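Local structure of Thg1-like uncharacterized protein (Bacillus thuringiensis, 4KGM) at residues A108-N113 with L125-D129; V25-I29 with Y143-R147. The protein binds ATP and magnesium in a polymerase palm-like catalytic domain and, as a Thg1-like protein, probably adds nucleotides to the 5' end of tRNA. All coordinates share one frame. Residue numbers count along the deposited sequence, not the author numbering.

The two interactions lie on one antiparallel sheet, with centres about 19 Å apart. Strands 25-31 and 128-134 are neighbours in it; strand 25-31 carries segment 25-29 and strand 128-134 the end of segment 125-129. Interaction 1 joins helix 97-119 to the start of strand 128-134. Interaction 2 joins strand 25-31 to helix 140-160, the next helix after strand 128-134. Along the chain, interaction 1 is nested within the loop that interaction 2 closes. The two also touch: Ile-29 CG2 is 3.6 Å from Phe-128 CB. Helices 97-119 and 140-160 thus pack on opposite faces of the palm sheet, both against strand 25-31, near the ATP and magnesium site. Both interactions also border the second subunit.

Interaction 1: A108-N113 with L125-D129; sequences ATAKFN and LATFD
The 108-113 segment is a run of regular helix within helix 97-119. Phe-112 N and Asn-113 N bond back to Ala-108 O and Thr-109 O, both at 3.1 Å. The 125-129 segment is extended and becomes strand by Phe-128. The closest CA pairs are Thr-109 with Thr-127 at 5.8 Å and Asn-113 with Ala-126 at 6.2 Å.

Two hydrogen bonds fix the register. The Asn-113 carboxamide (chi1 -83°) reads both backbone polar groups of Ala-126. Ala-126 N donates to Asn-113 OD1 at 2.9 Å, and Asn-113 ND2 donates to Ala-126 O at 2.9 Å. One side chain thus pairs with both the N-H and the C=O of a single loop residue. Thr-109 OG1 is bonded to Ala-105 O, one turn back, and to Ser-106 OG of the second subunit.

This is the join between a helix on one face of the palm-like sheet and strand 128-134 at its margin. The side chain of Phe-128 comes within about 7 Å of a bound magnesium ion.

The aromatic contact is T-shaped. Phe-128 (chi1 m) points its edge at the face of Phe-112 (chi1 t). The centroids are 5.3 Å apart and the planes meet at 79°. Phe-128 CZ is 3.7 Å from Phe-112 CG. Thr-109 OG1 lies 3.5 Å from Phe-128 CD1, at the ring edge.

Ala-126 CB also packs on Phe-112 CD2 at 3.8 Å, and Thr-109 CG2 is 3.6 Å from Ala-126 O. Phe-53 of helix 47-63 meets both phenylalanine side chains.

Interaction 2: V25-I29 with Y143-R147; sequences VIVRI and YFIWR
Ile-26 lays its CG2 methyl over the face of the Tyr-143 ring. This is a CH-pi contact, with CG2 3.9 Å from the ring centroid and 28° off the normal. The nearest ring atom is Tyr-143 CZ, 3.5 Å from Ile-26 CG2. Ile-26 has both chi angles in m, and its CD1 reaches Phe-144 CZ at 4.1 Å.

The 25-29 segment is regular beta strand, with phi near -115° and psi near 130°. The 143-147 segment is helix, and Arg-147 N bonds to Tyr-143 O at 2.9 Å. Their axes run 12.1 Å apart at closest, at 21°, nearly parallel. Ile-26 CA is 9.0 Å from Tyr-143 CA, and Arg-28 CA is 10.6 Å from Arg-147 CA. Long side chains fill this gap.

Arg-28 extends with chi1 and chi2 in t, then turns at chi3 (70°). Its NH1 donates to Tyr-143 OH at 3.2 Å. Its guanidinium stacks on that of Arg-147, centres 4.6 Å apart and planes at 29°. Arg-28 NE is 4.0 Å from Arg-147 NH1. Acidic partners offset these like charges: Glu-12 of the second subunit pairs with Arg-28, and Glu-76 with Arg-147. Tyr-143 OH also bonds to Ser-78 OG.

The contact belongs to the helix-on-sheet core of the palm-like domain, and the side chain of Arg-147 comes within about 7 Å of a bound magnesium ion. Strand 25-31 runs between strands 128-134 and 76-81. Helix 140-160 packs on the face bearing Ile-26 and Arg-28, while Val-27 and Ile-29 meet helix 97-119 on the opposite face.

Interaction 1: A108-N113 with L125-D129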
loop_
_atom_site.group_PDB
_atom_site.type_symbol
_atom_site.label_atom_id
_atom_site.label_comp_id
_atom_site.label_asym_id
_atom_site.label_seq_id
_atom_site.Cartn_x
_atom_site.Cartn_y
_atom_site.Cartn_z
ATOM N N ALA A 108 24.290 -2.104 -3.599
ATOM C CA ALA A 108 24.997 -2.964 -2.661
ATOM C C ALA A 108 25.568 -4.174 -3.391
ATOM O O ALA A 108 26.714 -4.555 -3.173
ATOM C CB ALA A 108 24.071 -3.403 -1.535
ATOM N N THR A 109 24.759 -4.760 -4.268
ATOM C CA THR A 109 25.170 -5.915 -5.056
ATOM C C THR A 109 26.368 -5.607 -5.953
ATOM O O THR A 109 27.313 -6.394 -6.032
ATOM C CB THR A 109 24.008 -6.429 -5.924
ATOM O OG1 THR A 109 22.916 -6.819 -5.082
ATOM C CG2 THR A 109 24.444 -7.619 -6.761
ATOM N N ALA A 110 26.328 -4.457 -6.620
ATOM C CA ALA A 110 27.374 -4.078 -7.567
ATOM C C ALA A 110 28.734 -3.906 -6.895
ATOM O O ALA A 110 29.728 -4.500 -7.318
ATOM C CB ALA A 110 26.983 -2.806 -8.312
ATOM N N LYS A 111 28.774 -3.092 -5.845
ATOM C CA LYS A 111 30.021 -2.802 -5.152
ATOM C C LYS A 111 30.584 -4.031 -4.445
ATOM O O LYS A 111 31.779 -4.315 -4.545
ATOM C CB LYS A 111 29.830 -1.650 -4.159
ATOM C CG LYS A 111 31.067 -1.311 -3.328
ATOM C CD LYS A 111 32.294 -1.056 -4.200
ATOM C CE LYS A 111 32.090 0.120 -5.144
ATOM N NZ LYS A 111 33.244 0.298 -6.072
ATOM N N PHE A 112 29.719 -4.755 -3.740
ATOM C CA PHE A 112 30.138 -5.918 -2.962
ATOM C C PHE A 112 30.779 -6.987 -3.840
ATOM O O PHE A 112 31.882 -7.456 -3.552
ATOM C CB PHE A 112 28.950 -6.508 -2.199
ATOM C CG PHE A 112 29.331 -7.566 -1.206
ATOM C CD1 PHE A 112 29.694 -7.221 0.085
ATOM C CD2 PHE A 112 29.318 -8.906 -1.558
ATOM C CE1 PHE A 112 30.043 -8.191 1.003
ATOM C CE2 PHE A 112 29.666 -9.880 -0.642
ATOM C CZ PHE A 112 30.027 -9.521 0.639
ATOM N N ASN A 113 30.086 -7.372 -4.907
ATOM C CA ASN A 113 30.609 -8.362 -5.838
ATOM C C ASN A 113 31.937 -7.930 -6.457
ATOM O O ASN A 113 32.849 -8.742 -6.601
ATOM C CB ASN A 113 29.585 -8.674 -6.932
ATOM C CG ASN A 113 28.553 -9.696 -6.492
ATOM O OD1 ASN A 113 28.890 -10.717 -5.889
ATOM N ND2 ASN A 113 27.287 -9.427 -6.791
ATOM N N LEU A 125 28.225 -15.567 -7.195
ATOM C CA LEU A 125 27.619 -14.242 -7.141
ATOM C C LEU A 125 26.840 -14.027 -5.847
ATOM O O LEU A 125 26.035 -14.867 -5.446
ATOM C CB LEU A 125 26.715 -14.017 -8.353
ATOM C CG LEU A 125 27.452 -13.919 -9.688
ATOM C CD1 LEU A 125 26.471 -13.769 -10.840
ATOM C CD2 LEU A 125 28.435 -12.758 -9.655
ATOM N N ALA A 126 27.099 -12.898 -5.196
ATOM C CA ALA A 126 26.371 -12.526 -3.989
ATOM C C ALA A 126 25.166 -11.670 -4.350
ATOM O O ALA A 126 25.254 -10.789 -5.208
ATOM C CB ALA A 126 27.282 -11.779 -3.028
ATOM N N THR A 127 24.035 -11.938 -3.704
ATOM C CA THR A 127 22.828 -11.149 -3.919
ATOM C C THR A 127 22.278 -10.611 -2.603
ATOM O O THR A 127 22.599 -11.118 -1.527
ATOM C CB THR A 127 21.733 -11.955 -4.642
ATOM O OG1 THR A 127 21.488 -13.177 -3.935
ATOM C CG2 THR A 127 22.159 -12.272 -6.069
ATOM N N PHE A 128 21.451 -9.575 -2.700
ATOM C CA PHE A 128 20.897 -8.916 -1.526
ATOM C C PHE A 128 19.421 -8.602 -1.737
ATOM O O PHE A 128 18.959 -8.474 -2.871
ATOM C CB PHE A 128 21.640 -7.607 -1.251
ATOM C CG PHE A 128 23.097 -7.783 -0.931
ATOM C CD1 PHE A 128 24.036 -7.902 -1.942
ATOM C CD2 PHE A 128 23.531 -7.806 0.384
ATOM C CE1 PHE A 128 25.376 -8.059 -1.648
ATOM C CE2 PHE A 128 24.868 -7.962 0.684
ATOM C CZ PHE A 128 25.792 -8.089 -0.332
ATOM N N ASP A 129 18.681 -8.476 -0.641
ATOM C CA ASP A 129 17.320 -7.971 -0.712
ATOM C C ASP A 129 17.315 -6.562 -0.138
ATOM O O ASP A 129 18.287 -6.141 0.488
ATOM C CB ASP A 129 16.353 -8.867 0.063
ATOM C CG ASP A 129 16.246 -8.484 1.525
ATOM O OD1 ASP A 129 17.293 -8.314 2.185
ATOM O OD2 ASP A 129 15.106 -8.345 2.013
#

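Interaction 2: V25-I29 with Y143-R147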
loop_
_atom_site.group_PDB
_atom_site.type_symbol
_atom_site.label_atom_id
_atom_site.label_comp_id
_atom_site.label_asym_id
_atom_site.label_seq_id
_atom_site.Cartn_x
_atom_site.Cartn_y
_atom_site.Cartn_z
ATOM N N VAL A 25 13.736 8.059 7.027
ATOM C CA VAL A 25 13.596 6.835 6.244
ATOM C C VAL A 25 14.724 5.858 6.571
ATOM O O VAL A 25 15.893 6.241 6.624
ATOM C CB VAL A 25 13.596 7.130 4.727
ATOM C CG1 VAL A 25 13.772 5.848 3.927
ATOM C CG2 VAL A 25 12.315 7.845 4.325
ATOM N N ILE A 26 14.364 4.600 6.800
ATOM C CA ILE A 26 15.345 3.555 7.053
ATOM C C ILE A 26 15.326 2.513 5.940
ATOM O O ILE A 26 14.268 1.991 5.584
ATOM C CB ILE A 26 15.087 2.853 8.400
ATOM C CG1 ILE A 26 15.302 3.827 9.560
ATOM C CG2 ILE A 26 15.996 1.644 8.554
ATOM C CD1 ILE A 26 16.734 4.275 9.714
ATOM N N VAL A 27 16.503 2.218 5.393
ATOM C CA VAL A 27 16.646 1.166 4.394
ATOM C C VAL A 27 17.558 0.062 4.919
ATOM O O VAL A 27 18.696 0.325 5.309
ATOM C CB VAL A 27 17.248 1.708 3.088
ATOM C CG1 VAL A 27 17.431 0.579 2.082
ATOM C CG2 VAL A 27 16.367 2.806 2.511
ATOM N N ARG A 28 17.060 -1.171 4.937
ATOM C CA ARG A 28 17.894 -2.303 5.327
ATOM C C ARG A 28 18.157 -3.253 4.159
ATOM O O ARG A 28 17.243 -3.640 3.430
ATOM C CB ARG A 28 17.312 -3.065 6.527
ATOM C CG ARG A 28 18.273 -4.122 7.082
ATOM C CD ARG A 28 17.882 -4.626 8.469
ATOM N NE ARG A 28 16.680 -5.455 8.450
ATOM C CZ ARG A 28 15.519 -5.100 8.992
ATOM N NH1 ARG A 28 15.403 -3.930 9.607
ATOM N NH2 ARG A 28 14.475 -5.917 8.926
ATOM N N ILE A 29 19.420 -3.607 3.982
ATOM C CA ILE A 29 19.831 -4.532 2.941
ATOM C C ILE A 29 20.426 -5.769 3.601
ATOM O O ILE A 29 21.304 -5.658 4.432
ATOM C CB ILE A 29 20.859 -3.866 2.006
ATOM C CG1 ILE A 29 20.189 -2.783 1.177
ATOM C CG2 ILE A 29 21.505 -4.876 1.085
ATOM C CD1 ILE A 29 21.107 -1.649 0.813
ATOM N N TYR A 143 15.907 2.338 16.803
ATOM C CA TYR A 143 16.079 1.388 15.707
ATOM C C TYR A 143 17.478 0.782 15.712
ATOM O O TYR A 143 17.637 -0.436 15.638
ATOM C CB TYR A 143 15.810 2.036 14.344
ATOM C CG TYR A 143 16.185 1.127 13.192
ATOM C CD1 TYR A 143 15.341 0.101 12.791
ATOM C CD2 TYR A 143 17.394 1.279 12.523
ATOM C CE1 TYR A 143 15.684 -0.741 11.751
ATOM C CE2 TYR A 143 17.745 0.441 11.485
ATOM C CZ TYR A 143 16.886 -0.566 11.103
ATOM O OH TYR A 143 17.232 -1.403 10.066
ATOM N N PHE A 144 18.488 1.643 15.777
ATOM C CA PHE A 144 19.874 1.193 15.773
ATOM C C PHE A 144 20.234 0.477 17.074
ATOM O O PHE A 144 21.043 -0.451 17.075
ATOM C CB PHE A 144 20.818 2.367 15.509
ATOM C CG PHE A 144 20.636 2.990 14.154
ATOM C CD1 PHE A 144 21.164 2.386 13.023
ATOM C CD2 PHE A 144 19.934 4.176 14.009
ATOM C CE1 PHE A 144 20.996 2.954 11.772
ATOM C CE2 PHE A 144 19.764 4.751 12.761
ATOM C CZ PHE A 144 20.295 4.140 11.641
ATOM N N ILE A 145 19.628 0.911 18.177
ATOM C CA ILE A 145 19.766 0.213 19.450
ATOM C C ILE A 145 19.226 -1.205 19.306
ATOM O O ILE A 145 19.809 -2.163 19.817
ATOM C CB ILE A 145 19.006 0.939 20.579
ATOM C CG1 ILE A 145 19.670 2.279 20.894
ATOM C CG2 ILE A 145 18.955 0.080 21.836
ATOM C CD1 ILE A 145 18.882 3.142 21.855
ATOM N N TRP A 146 18.112 -1.329 18.591
ATOM C CA TRP A 146 17.506 -2.626 18.323
ATOM C C TRP A 146 18.414 -3.466 17.434
ATOM O O TRP A 146 18.477 -4.687 17.571
ATOM C CB TRP A 146 16.141 -2.435 17.664
ATOM C CG TRP A 146 15.470 -3.700 17.233
ATOM C CD1 TRP A 146 15.230 -4.804 17.997
ATOM C CD2 TRP A 146 14.918 -3.978 15.941
ATOM N NE1 TRP A 146 14.577 -5.759 17.258
ATOM C CE2 TRP A 146 14.372 -5.276 15.991
ATOM C CE3 TRP A 146 14.837 -3.257 14.745
ATOM C CZ2 TRP A 146 13.754 -5.871 14.892
ATOM C CZ3 TRP A 146 14.223 -3.850 13.653
ATOM C CH2 TRP A 146 13.689 -5.144 13.735
ATOM N N ARG A 147 19.127 -2.800 16.532
ATOM C CA ARG A 147 20.033 -3.484 15.616
ATOM C C ARG A 147 21.330 -3.905 16.302
ATOM O O ARG A 147 21.887 -4.959 15.994
ATOM C CB ARG A 147 20.334 -2.602 14.404
ATOM C CG ARG A 147 19.149 -2.394 13.469
ATOM C CD ARG A 147 18.838 -3.651 12.673
ATOM N NE ARG A 147 17.871 -4.519 13.336
ATOM C CZ ARG A 147 17.631 -5.777 12.980
ATOM N NH1 ARG A 147 18.298 -6.322 11.973
ATOM N NH2 ARG A 147 16.729 -6.494 13.637
#